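Local coordinates for protein glycosyltransferase Gtf1 (Streptococcus pneumoniae, PDB 4PQG) that belongs to the GT-B class of glycosyltransferases and holds uridine-5'-diphosphate in a pocket formed in part by its six-stranded parallel-sheet domain, at residues Ile332-Leu337 against Gly415-Glu420; Glu352-Leu357 against Glu384-Leu389; Thr361-Gly366 against Ser400-Tyr405. All coordinates share one frame; numbering follows the deposited sequence.

The three contacts lie in one domain of the GT-B enzyme, around its six-stranded parallel sheet. Four of its strands, in the order 387-391, 361-365, 330-334, 404-406, carry the contacts, and each contact involves at least one of them. Contact 1 spans the longest stretch of chain, enclosing both others, while the segments of contacts 2 and 3 alternate. Centres of contacts 1 and 3 are about 10 Å apart, those of 2 and 3 about 12 Å, and those of 1 and 2 about 20 Å. The series thus runs from the UDP pocket, touched by contacts 1 and 3, through the sheet to its outer edge at contact 2. Hydrogen bonds join contact 3 to both of the others.

Contact 1 of 3, residues Ile332-Leu337 against Gly415-Glu420; sequences ITASRL and GLTLME. With UDP (uridine-5'-diphosphate), chain C; NAG (2-acetamido-2-deoxy-beta-D-glucopyranose), chain D.
The diphosphate site of a GT-B fold forms where Ala-334, ending strand 330-334, meets Thr-417 in the first turn of helix 416-423. Thr-417 CG2 lies against the carbonyl oxygen, 3.1 Å from Ala-334 O, and also meets Ala-334 CB at 3.8 Å. With chi1 at 63°, Thr-417 OG1 stands between its backbone N and carbonyl carbon and is turned toward Ala-334 O, 3.2 Å away; that bond is weak and unsettled, and the hydroxyl's stronger partner is Tyr-405 OH.

UDP binds across the two segments. Gly-415 is the N-cap residue, and the next two amides point at the alpha phosphate: Leu-416 N donates to UDP O1A at 2.8 Å and Thr-417 N to UDP O2A at 3.2 Å, where the helix start should stabilise negative charge. One turn on, the Glu-420 carboxylate takes both ribose hydroxyls, with UDP O2' 2.6 Å from Glu-420 OE1 and UDP O3' bound to OE2. From the other segment Arg-336 turns its guanidinium edge to the beta phosphate; NE reaches UDP O2B nearly straight, at 173°, and NH2 reaches UDP O1B.

Strand 330-334 runs between strands 361-365 and 404-406, and helix 436-440 packs against Leu-418 and Met-419.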
loop_
_atom_site.group_PDB
_atom_site.type_symbol
_atom_site.label_atom_id
_atom_site.label_comp_id
_atom_site.label_asym_id
_atom_site.label_seq_id
_atom_site.Cartn_x
_atom_site.Cartn_y
_atom_site.Cartn_z
ATOM N N ILE A 332 -19.411 10.086 -0.860
ATOM C CA ILE A 332 -18.287 9.221 -1.229
ATOM C C ILE A 332 -17.468 8.815 0.012
ATOM O O ILE A 332 -17.394 9.571 0.984
ATOM C CB ILE A 332 -17.417 9.874 -2.357
ATOM C CG1 ILE A 332 -16.250 8.955 -2.769
ATOM C CG2 ILE A 332 -16.938 11.259 -1.949
ATOM C CD1 ILE A 332 -15.365 9.546 -3.851
ATOM N N THR A 333 -16.933 7.592 -0.002
ATOM C CA THR A 333 -15.847 7.189 0.896
ATOM C C THR A 333 -14.846 6.363 0.095
ATOM O O THR A 333 -15.198 5.780 -0.938
ATOM C CB THR A 333 -16.322 6.449 2.167
ATOM O OG1 THR A 333 -15.276 6.481 3.143
ATOM C CG2 THR A 333 -16.678 5.004 1.897
ATOM N N ALA A 334 -13.595 6.356 0.541
ATOM C CA ALA A 334 -12.525 5.687 -0.211
ATOM C C ALA A 334 -11.528 5.113 0.777
ATOM O O ALA A 334 -10.848 5.853 1.488
ATOM C CB ALA A 334 -11.848 6.647 -1.189
ATOM N N SER A 335 -11.493 3.786 0.850
ATOM C CA SER A 335 -10.617 3.082 1.784
ATOM C C SER A 335 -10.551 1.598 1.479
ATOM O O SER A 335 -11.411 1.031 0.770
ATOM C CB SER A 335 -11.091 3.283 3.236
ATOM O OG SER A 335 -12.258 2.523 3.530
ATOM N N ARG A 336 -9.526 0.954 2.020
ATOM C CA ARG A 336 -9.582 -0.484 2.204
ATOM C C ARG A 336 -10.931 -0.829 2.854
ATOM O O ARG A 336 -11.402 -0.119 3.754
ATOM C CB ARG A 336 -8.449 -0.965 3.107
ATOM C CG ARG A 336 -7.043 -0.745 2.545
ATOM C CD ARG A 336 -5.976 -1.085 3.582
ATOM N NE ARG A 336 -5.940 -0.085 4.652
ATOM C CZ ARG A 336 -6.203 -0.337 5.930
ATOM N NH1 ARG A 336 -6.538 -1.567 6.325
ATOM N NH2 ARG A 336 -6.142 0.649 6.824
ATOM N N LEU A 337 -11.548 -1.916 2.390
ATOM C CA LEU A 337 -12.782 -2.400 3.004
ATOM C C LEU A 337 -12.443 -3.295 4.191
ATOM O O LEU A 337 -12.515 -4.525 4.127
ATOM C CB LEU A 337 -13.675 -3.100 1.976
ATOM C CG LEU A 337 -13.822 -2.415 0.616
ATOM C CD1 LEU A 337 -14.733 -3.252 -0.282
ATOM C CD2 LEU A 337 -14.318 -0.960 0.700
ATOM N N GLY A 415 -4.348 9.791 6.892
ATOM C CA GLY A 415 -5.526 9.595 6.048
ATOM C C GLY A 415 -5.433 10.302 4.716
ATOM O O GLY A 415 -5.980 11.407 4.528
ATOM N N LEU A 416 -4.758 9.660 3.772
ATOM C CA LEU A 416 -4.527 10.244 2.478
ATOM C C LEU A 416 -5.819 10.599 1.729
ATOM O O LEU A 416 -5.855 11.619 1.054
ATOM C CB LEU A 416 -3.638 9.322 1.631
ATOM C CG LEU A 416 -2.152 9.294 2.057
ATOM C CD1 LEU A 416 -1.382 8.147 1.392
ATOM C CD2 LEU A 416 -1.437 10.627 1.853
ATOM N N THR A 417 -6.862 9.769 1.836
ATOM C CA THR A 417 -8.153 10.101 1.191
ATOM C C THR A 417 -8.848 11.331 1.814
ATOM O O THR A 417 -9.662 11.977 1.150
ATOM C CB THR A 417 -9.159 8.940 1.179
ATOM O OG1 THR A 417 -9.497 8.587 2.532
ATOM C CG2 THR A 417 -8.586 7.729 0.407
ATOM N N LEU A 418 -8.532 11.640 3.071
ATOM C CA LEU A 418 -9.058 12.856 3.702
ATOM C C LEU A 418 -8.407 14.103 3.079
ATOM O O LEU A 418 -9.084 15.070 2.749
ATOM C CB LEU A 418 -8.837 12.829 5.217
ATOM C CG LEU A 418 -9.262 11.602 6.037
ATOM C CD1 LEU A 418 -8.895 11.814 7.495
ATOM C CD2 LEU A 418 -10.751 11.309 5.877
ATOM N N MET A 419 -7.095 14.050 2.902
ATOM C CA MET A 419 -6.340 15.107 2.209
ATOM C C MET A 419 -6.787 15.240 0.756
ATOM O O MET A 419 -7.045 16.341 0.256
ATOM C CB MET A 419 -4.835 14.807 2.259
ATOM C CG MET A 419 -3.974 15.870 1.576
ATOM S SD MET A 419 -2.310 15.285 1.216
ATOM C CE MET A 419 -2.680 14.175 -0.147
ATOM N N GLU A 420 -6.880 14.103 0.084
ATOM C CA GLU A 420 -7.331 14.070 -1.291
ATOM C C GLU A 420 -8.740 14.641 -1.400
ATOM O O GLU A 420 -9.001 15.494 -2.260
ATOM C CB GLU A 420 -7.235 12.645 -1.852
ATOM C CG GLU A 420 -5.786 12.190 -2.085
ATOM C CD GLU A 420 -5.601 10.666 -2.203
ATOM O OE1 GLU A 420 -6.604 9.949 -2.436
ATOM O OE2 GLU A 420 -4.440 10.200 -2.043
HETATM N N1 UDP C . -7.065 4.428 -2.812
HETATM C C2 UDP C . -7.173 4.299 -4.213
HETATM N N3 UDP C . -8.293 3.817 -4.732
HETATM C C4 UDP C . -9.335 3.437 -3.979
HETATM C C5 UDP C . -9.266 3.542 -2.586
HETATM C C6 UDP C . -8.094 4.058 -2.021
HETATM O O2 UDP C . -6.234 4.643 -4.974
HETATM O O4 UDP C . -10.357 2.995 -4.550
HETATM C "C1'" UDP C . -5.825 5.004 -2.268
HETATM C "C2'" UDP C . -6.111 6.431 -1.807
HETATM O "O2'" UDP C . -6.004 7.416 -2.854
HETATM C "C3'" UDP C . -5.103 6.682 -0.699
HETATM C "C4'" UDP C . -4.781 5.285 -0.175
HETATM O "O4'" UDP C . -5.379 4.346 -1.082
HETATM O "O3'" UDP C . -3.910 7.276 -1.225
HETATM C "C5'" UDP C . -5.357 5.028 1.217
HETATM O "O5'" UDP C . -4.610 5.780 2.157
HETATM P PA UDP C . -5.235 6.215 3.570
HETATM O O1A UDP C . -4.191 6.975 4.343
HETATM O O2A UDP C . -6.550 6.893 3.270
HETATM O O3A UDP C . -5.740 4.867 4.300
HETATM P PB UDP C . -4.934 3.569 4.806
HETATM O O1B UDP C . -5.553 3.263 6.150
HETATM O O2B UDP C . -5.183 2.517 3.737
HETATM O O3B UDP C . -3.486 3.997 4.954
HETATM C C1 NAG D . -1.868 4.327 7.118
HETATM C C2 NAG D . -2.728 4.988 8.188
HETATM C C3 NAG D . -3.137 6.237 7.397
HETATM C C4 NAG D . -1.927 6.956 6.778
HETATM C C5 NAG D . -1.008 5.953 6.026
HETATM C C6 NAG D . 0.181 6.582 5.309
HETATM C C7 NAG D . -4.468 4.190 9.695
HETATM C C8 NAG D . -5.705 3.342 9.796
HETATM N N2 NAG D . -3.913 4.223 8.495
HETATM O O1 NAG D . -1.906 2.946 6.897
HETATM O O3 NAG D . -3.934 7.120 8.167
HETATM O O4 NAG D . -2.407 7.923 5.876
HETATM O O5 NAG D . -0.620 4.976 6.994
HETATM O O6 NAG D . 1.047 7.071 6.308
HETATM O O7 NAG D . -4.022 4.788 10.687
#

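Contact 2 of 3, residues Glu352-Leu357 against Glu384-Leu389; sequences EAHKEL and EDYIQL
His-354 and Tyr-386 stack face to face at the outer edge of the parallel sheet of this GT-B domain, joining the segment that helix 343-353 enters to the residue that leads into strand 387-391, the outermost strand on that side.

The aromatic stack is what joins the two segments. Ring centroids are 3.6 Å apart and the planes differ by 11°, so the faces lie nearly flat on each other. The rings are slightly displaced within the face-to-face stack: His-354 CD2 sits over the middle of the tyrosine ring, whereas Tyr-386 CZ falls toward the rim of the imidazole. With CG anti to the backbone N (chi1 -179°), His-354 turns its imidazole to the tyrosine, and Tyr-386, its CG between the backbone N and the carbonyl carbon (chi1 72°), lays the phenol over it. Both residues are partly exposed and also touch a crystal neighbour, so lattice packing may have some bearing on the rings.

No hydrogen bond crosses between the two segments; the side-chain polar pairs described here are local. In segment 352-357, Lys-355 NZ forms a salt bridge with Glu-352 OE1 at 2.8 Å, approaching from above the carboxylate plane. On the other segment, Gln-388 NE2 reaches back to Glu-384 O at 3.1 Å, in the carbonyl plane, and ties Gln-388 of the strand to that earlier residue.

Ile-387 packs on Val-347, Val-350 and Ile-351 of helix 343-353, and the backbones of Tyr-386 and Gln-388 bond to Phe-362 in the adjacent strand. Within the stack, the closest approach is 3.4 Å, between His-354 CG and Tyr-386 CE1.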
loop_
_atom_site.group_PDB
_atom_site.type_symbol
_atom_site.label_atom_id
_atom_site.label_comp_id
_atom_site.label_asym_id
_atom_site.label_seq_id
_atom_site.Cartn_x
_atom_site.Cartn_y
_atom_site.Cartn_z
ATOM N N GLU A 352 -30.492 5.414 6.536
ATOM C CA GLU A 352 -31.337 6.167 7.447
ATOM C C GLU A 352 -31.574 7.591 6.938
ATOM O O GLU A 352 -32.720 8.050 6.883
ATOM C CB GLU A 352 -30.715 6.158 8.849
ATOM C CG GLU A 352 -31.510 6.847 9.945
ATOM C CD GLU A 352 -32.772 6.093 10.359
ATOM O OE1 GLU A 352 -32.876 4.867 10.112
ATOM O OE2 GLU A 352 -33.660 6.748 10.950
ATOM N N ALA A 353 -30.501 8.275 6.544
ATOM C CA ALA A 353 -30.602 9.639 6.033
ATOM C C ALA A 353 -31.444 9.696 4.763
ATOM O O ALA A 353 -32.122 10.697 4.499
ATOM C CB ALA A 353 -29.222 10.234 5.789
ATOM N N HIS A 354 -31.405 8.611 3.994
ATOM C CA HIS A 354 -32.137 8.492 2.736
ATOM C C HIS A 354 -33.643 8.584 2.917
ATOM O O HIS A 354 -34.369 8.893 1.974
ATOM C CB HIS A 354 -31.753 7.178 2.073
ATOM C CG HIS A 354 -32.417 6.936 0.750
ATOM N ND1 HIS A 354 -33.537 6.210 0.631
ATOM C CD2 HIS A 354 -32.071 7.338 -0.532
ATOM C CE1 HIS A 354 -33.897 6.155 -0.662
ATOM N NE2 HIS A 354 -32.998 6.845 -1.372
ATOM N N LYS A 355 -34.116 8.303 4.129
ATOM C CA LYS A 355 -35.525 8.504 4.480
ATOM C C LYS A 355 -35.906 9.981 4.369
ATOM O O LYS A 355 -37.003 10.307 3.943
ATOM C CB LYS A 355 -35.812 8.003 5.899
ATOM C CG LYS A 355 -35.674 6.503 6.079
ATOM C CD LYS A 355 -35.557 6.147 7.553
ATOM C CE LYS A 355 -35.525 4.639 7.771
ATOM N NZ LYS A 355 -35.465 4.294 9.224
ATOM N N GLU A 356 -34.988 10.857 4.756
ATOM C CA GLU A 356 -35.214 12.295 4.768
ATOM C C GLU A 356 -34.799 12.937 3.444
ATOM O O GLU A 356 -35.399 13.933 3.023
ATOM C CB GLU A 356 -34.426 12.918 5.916
ATOM C CG GLU A 356 -34.906 14.283 6.372
ATOM C CD GLU A 356 -35.939 14.213 7.485
ATOM O OE1 GLU A 356 -36.666 13.198 7.585
ATOM O OE2 GLU A 356 -36.019 15.181 8.275
ATOM N N LEU A 357 -33.767 12.379 2.803
ATOM C CA LEU A 357 -33.258 12.895 1.530
ATOM C C LEU A 357 -33.208 11.755 0.527
ATOM O O LEU A 357 -32.161 11.115 0.369
ATOM C CB LEU A 357 -31.857 13.510 1.687
ATOM C CG LEU A 357 -31.510 14.426 2.870
ATOM C CD1 LEU A 357 -30.005 14.628 2.979
ATOM C CD2 LEU A 357 -32.215 15.775 2.783
ATOM N N GLU A 384 -29.467 -1.075 -3.295
ATOM C CA GLU A 384 -28.611 -1.210 -4.488
ATOM C C GLU A 384 -28.623 -0.028 -5.458
ATOM O O GLU A 384 -27.622 0.246 -6.102
ATOM C CB GLU A 384 -28.936 -2.494 -5.270
ATOM C CG GLU A 384 -28.668 -3.785 -4.512
ATOM C CD GLU A 384 -29.920 -4.356 -3.875
ATOM O OE1 GLU A 384 -30.827 -3.579 -3.523
ATOM O OE2 GLU A 384 -30.001 -5.591 -3.723
ATOM N N ASP A 385 -29.760 0.652 -5.578
ATOM C CA ASP A 385 -29.899 1.726 -6.551
ATOM C C ASP A 385 -29.206 3.011 -6.127
ATOM O O ASP A 385 -28.937 3.864 -6.969
ATOM C CB ASP A 385 -31.379 1.987 -6.888
ATOM C CG ASP A 385 -31.983 0.891 -7.762
ATOM O OD1 ASP A 385 -31.221 0.073 -8.333
ATOM O OD2 ASP A 385 -33.226 0.847 -7.880
ATOM N N TYR A 386 -28.901 3.138 -4.837
ATOM C CA TYR A 386 -28.274 4.359 -4.324
ATOM C C TYR A 386 -26.999 4.183 -3.476
ATOM O O TYR A 386 -26.343 5.179 -3.131
ATOM C CB TYR A 386 -29.311 5.236 -3.610
ATOM C CG TYR A 386 -29.810 4.757 -2.258
ATOM C CD1 TYR A 386 -29.273 5.268 -1.081
ATOM C CD2 TYR A 386 -30.862 3.839 -2.155
ATOM C CE1 TYR A 386 -29.732 4.855 0.164
ATOM C CE2 TYR A 386 -31.337 3.424 -0.909
ATOM C CZ TYR A 386 -30.766 3.939 0.244
ATOM O OH TYR A 386 -31.216 3.551 1.486
ATOM N N ILE A 387 -26.672 2.937 -3.127
ATOM C CA ILE A 387 -25.396 2.606 -2.468
ATOM C C ILE A 387 -24.675 1.522 -3.277
ATOM O O ILE A 387 -25.228 0.427 -3.497
ATOM C CB ILE A 387 -25.570 2.155 -0.993
ATOM C CG1 ILE A 387 -26.362 3.199 -0.197
ATOM C CG2 ILE A 387 -24.207 1.953 -0.322
ATOM C CD1 ILE A 387 -26.807 2.759 1.185
ATOM N N GLN A 388 -23.454 1.837 -3.726
ATOM C CA GLN A 388 -22.682 0.941 -4.603
ATOM C C GLN A 388 -21.179 0.861 -4.279
ATOM O O GLN A 388 -20.562 1.844 -3.872
ATOM C CB GLN A 388 -22.872 1.323 -6.076
ATOM C CG GLN A 388 -24.241 0.942 -6.624
ATOM C CD GLN A 388 -24.612 1.686 -7.893
ATOM O OE1 GLN A 388 -23.760 2.289 -8.555
ATOM N NE2 GLN A 388 -25.908 1.651 -8.237
ATOM N N LEU A 389 -20.628 -0.337 -4.470
ATOM C CA LEU A 389 -19.205 -0.610 -4.334
ATOM C C LEU A 389 -18.572 -0.447 -5.700
ATOM O O LEU A 389 -18.961 -1.104 -6.664
ATOM C CB LEU A 389 -18.976 -2.040 -3.830
ATOM C CG LEU A 389 -19.034 -2.387 -2.333
ATOM C CD1 LEU A 389 -20.283 -1.851 -1.656
ATOM C CD2 LEU A 389 -18.942 -3.895 -2.141
#

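Contact 3 of 3, residues Thr361-Gly366 against Ser400-Tyr405; sequences TFDIYG and SQYEVY. With UDP (uridine-5'-diphosphate), chain C.
A largely buried hydrogen-bonded cluster of two tyrosines and an aspartate links Asp-363 and Tyr-365 of strand 361-365 to Tyr-402, which comes just before strand 404-406 in the parallel sheet of the GT-B domain. The two strands are not neighbours: strand 330-334 runs between them, and the tyrosine side chain spans it.

The contact turns on the hydroxyl of Tyr-402, which takes part in two hydrogen bonds in sequence. It donates to Asp-363 OD2, with OH and OD2 only 2.5 Å apart, and it accepts from Tyr-365, whose OH lies 2.7 Å from Tyr-402 OH. The aspartate receives the bond on its anti lone pair, the one turned away from its other oxygen. Its carboxylate plane stands 78° from the tyrosine ring, and OD2 lies at the ring's edge and in its plane. Tyr-365 and Tyr-402 approach from opposite directions. Their rings touch lightly beside the bond, Tyr-365 CE2 lying 4.1 Å from Tyr-402 CZ. In Tyr-402 CG is anti to the carbonyl carbon (chi1 -65°), which carries the ring out toward the neighbouring strands. With two partners on one oxygen, the buried phenol is satisfied and its rotation about the C-O bond is probably fixed. The charge of Asp-363 would be expected to polarise the chain of hydroxyls leading to it.

The end of strand 361-365 reaches the nucleotide, where Tyr-365 CB is 3.5 Å from UDP O4 and Gly-366 N is 3.3 Å from the same atom.

Phe-362 and Ile-364 project to the other face of the sheet, against helix 343-353. Tyr-402 also packs on Ser-330 and Ile-332 of the intervening strand, while Lys-390 of strand 387-391 touches Asp-363 and Tyr-365.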
loop_
_atom_site.group_PDB
_atom_site.type_symbol
_atom_site.label_atom_id
_atom_site.label_comp_id
_atom_site.label_asym_id
_atom_site.label_seq_id
_atom_site.Cartn_x
_atom_site.Cartn_y
_atom_site.Cartn_z
ATOM N N THR A 361 -27.076 9.591 -2.696
ATOM C CA THR A 361 -26.313 8.410 -3.131
ATOM C C THR A 361 -24.986 8.312 -2.377
ATOM O O THR A 361 -24.514 9.295 -1.822
ATOM C CB THR A 361 -26.028 8.392 -4.632
ATOM O OG1 THR A 361 -25.462 9.653 -5.009
ATOM C CG2 THR A 361 -27.312 8.099 -5.433
ATOM N N PHE A 362 -24.401 7.115 -2.372
ATOM C CA PHE A 362 -23.198 6.815 -1.590
ATOM C C PHE A 362 -22.374 5.811 -2.368
ATOM O O PHE A 362 -22.765 4.661 -2.478
ATOM C CB PHE A 362 -23.580 6.236 -0.209
ATOM C CG PHE A 362 -22.400 5.913 0.692
ATOM C CD1 PHE A 362 -21.207 6.643 0.626
ATOM C CD2 PHE A 362 -22.502 4.903 1.646
ATOM C CE1 PHE A 362 -20.138 6.350 1.476
ATOM C CE2 PHE A 362 -21.441 4.617 2.495
ATOM C CZ PHE A 362 -20.257 5.341 2.409
ATOM N N ASP A 363 -21.256 6.273 -2.932
ATOM C CA ASP A 363 -20.311 5.406 -3.641
ATOM C C ASP A 363 -19.135 5.051 -2.749
ATOM O O ASP A 363 -18.564 5.922 -2.083
ATOM C CB ASP A 363 -19.840 6.067 -4.946
ATOM C CG ASP A 363 -20.875 5.961 -6.061
ATOM O OD1 ASP A 363 -21.799 5.109 -5.968
ATOM O OD2 ASP A 363 -20.759 6.732 -7.040
ATOM N N ILE A 364 -18.797 3.763 -2.732
ATOM C CA ILE A 364 -17.759 3.218 -1.856
ATOM C C ILE A 364 -16.599 2.678 -2.697
ATOM O O ILE A 364 -16.749 1.680 -3.400
ATOM C CB ILE A 364 -18.327 2.112 -0.917
ATOM C CG1 ILE A 364 -19.401 2.685 0.020
ATOM C CG2 ILE A 364 -17.223 1.472 -0.088
ATOM C CD1 ILE A 364 -20.249 1.628 0.723
ATOM N N TYR A 365 -15.458 3.354 -2.627
ATOM C CA TYR A 365 -14.252 2.972 -3.376
ATOM C C TYR A 365 -13.284 2.195 -2.489
ATOM O O TYR A 365 -13.155 2.487 -1.309
ATOM C CB TYR A 365 -13.560 4.216 -3.928
ATOM C CG TYR A 365 -14.351 4.877 -5.031
ATOM C CD1 TYR A 365 -14.085 4.600 -6.368
ATOM C CD2 TYR A 365 -15.384 5.761 -4.732
ATOM C CE1 TYR A 365 -14.815 5.188 -7.381
ATOM C CE2 TYR A 365 -16.122 6.360 -5.741
ATOM C CZ TYR A 365 -15.840 6.063 -7.059
ATOM O OH TYR A 365 -16.576 6.659 -8.055
ATOM N N GLY A 366 -12.628 1.200 -3.066
ATOM C CA GLY A 366 -11.652 0.385 -2.339
ATOM C C GLY A 366 -11.942 -1.103 -2.451
ATOM O O GLY A 366 -12.941 -1.502 -3.048
ATOM N N SER A 400 -13.931 15.100 -7.035
ATOM C CA SER A 400 -14.593 16.363 -7.360
ATOM C C SER A 400 -15.891 16.174 -8.177
ATOM O O SER A 400 -16.513 17.157 -8.599
ATOM C CB SER A 400 -13.607 17.340 -8.027
ATOM O OG SER A 400 -13.088 16.799 -9.227
ATOM N N GLN A 401 -16.306 14.919 -8.366
ATOM C CA GLN A 401 -17.618 14.591 -8.945
ATOM C C GLN A 401 -18.696 14.442 -7.854
ATOM O O GLN A 401 -19.874 14.237 -8.147
ATOM C CB GLN A 401 -17.544 13.314 -9.769
ATOM C CG GLN A 401 -16.597 13.399 -10.959
ATOM C CD GLN A 401 -16.564 12.123 -11.778
ATOM O OE1 GLN A 401 -17.591 11.653 -12.263
ATOM N NE2 GLN A 401 -15.373 11.562 -11.948
ATOM N N TYR A 402 -18.281 14.576 -6.599
ATOM C CA TYR A 402 -19.161 14.332 -5.456
ATOM C C TYR A 402 -19.330 15.577 -4.583
ATOM O O TYR A 402 -18.616 16.566 -4.740
ATOM C CB TYR A 402 -18.629 13.152 -4.619
ATOM C CG TYR A 402 -18.642 11.821 -5.347
ATOM C CD1 TYR A 402 -19.698 10.931 -5.182
ATOM C CD2 TYR A 402 -17.592 11.453 -6.208
ATOM C CE1 TYR A 402 -19.715 9.712 -5.837
ATOM C CE2 TYR A 402 -17.602 10.233 -6.866
ATOM C CZ TYR A 402 -18.668 9.372 -6.677
ATOM O OH TYR A 402 -18.705 8.163 -7.318
ATOM N N GLU A 403 -20.270 15.525 -3.648
ATOM C CA GLU A 403 -20.492 16.661 -2.787
ATOM C C GLU A 403 -19.817 16.567 -1.428
ATOM O O GLU A 403 -19.182 17.536 -0.997
ATOM C CB GLU A 403 -21.984 16.963 -2.660
ATOM C CG GLU A 403 -22.553 17.559 -3.944
ATOM C CD GLU A 403 -24.000 17.998 -3.814
ATOM O OE1 GLU A 403 -24.730 17.446 -2.960
ATOM O OE2 GLU A 403 -24.408 18.894 -4.584
ATOM N N VAL A 404 -19.939 15.413 -0.767
ATOM C CA VAL A 404 -19.471 15.262 0.607
ATOM C C VAL A 404 -18.761 13.911 0.788
ATOM O O VAL A 404 -19.183 12.905 0.218
ATOM C CB VAL A 404 -20.640 15.352 1.621
ATOM C CG1 VAL A 404 -20.149 15.121 3.060
ATOM C CG2 VAL A 404 -21.364 16.698 1.518
ATOM N N TYR A 405 -17.700 13.912 1.591
ATOM C CA TYR A 405 -16.950 12.701 1.922
ATOM C C TYR A 405 -17.319 12.248 3.335
ATOM O O TYR A 405 -17.365 13.071 4.247
ATOM C CB TYR A 405 -15.433 12.965 1.843
ATOM C CG TYR A 405 -14.596 11.711 2.043
ATOM C CD1 TYR A 405 -14.106 10.995 0.951
ATOM C CD2 TYR A 405 -14.299 11.238 3.329
ATOM C CE1 TYR A 405 -13.355 9.833 1.133
ATOM C CE2 TYR A 405 -13.559 10.074 3.519
ATOM C CZ TYR A 405 -13.092 9.380 2.420
ATOM O OH TYR A 405 -12.358 8.225 2.608
HETATM N N1 UDP C . -7.065 4.428 -2.812
HETATM C C2 UDP C . -7.173 4.299 -4.213
HETATM N N3 UDP C . -8.293 3.817 -4.732
HETATM C C4 UDP C . -9.335 3.437 -3.979
HETATM C C5 UDP C . -9.266 3.542 -2.586
HETATM C C6 UDP C . -8.094 4.058 -2.021
HETATM O O2 UDP C . -6.234 4.643 -4.974
HETATM O O4 UDP C . -10.357 2.995 -4.550
HETATM C "C1'" UDP C . -5.825 5.004 -2.268
HETATM C "C2'" UDP C . -6.111 6.431 -1.807
HETATM O "O2'" UDP C . -6.004 7.416 -2.854
HETATM C "C3'" UDP C . -5.103 6.682 -0.699
HETATM C "C4'" UDP C . -4.781 5.285 -0.175
HETATM O "O4'" UDP C . -5.379 4.346 -1.082
HETATM O "O3'" UDP C . -3.910 7.276 -1.225
HETATM C "C5'" UDP C . -5.357 5.028 1.217
HETATM O "O5'" UDP C . -4.610 5.780 2.157
HETATM P PA UDP C . -5.235 6.215 3.570
HETATM O O1A UDP C . -4.191 6.975 4.343
HETATM O O2A UDP C . -6.550 6.893 3.270
HETATM O O3A UDP C . -5.740 4.867 4.300
HETATM P PB UDP C . -4.934 3.569 4.806
HETATM O O1B UDP C . -5.553 3.263 6.150
HETATM O O2B UDP C . -5.183 2.517 3.737
HETATM O O3B UDP C . -3.486 3.997 4.954
#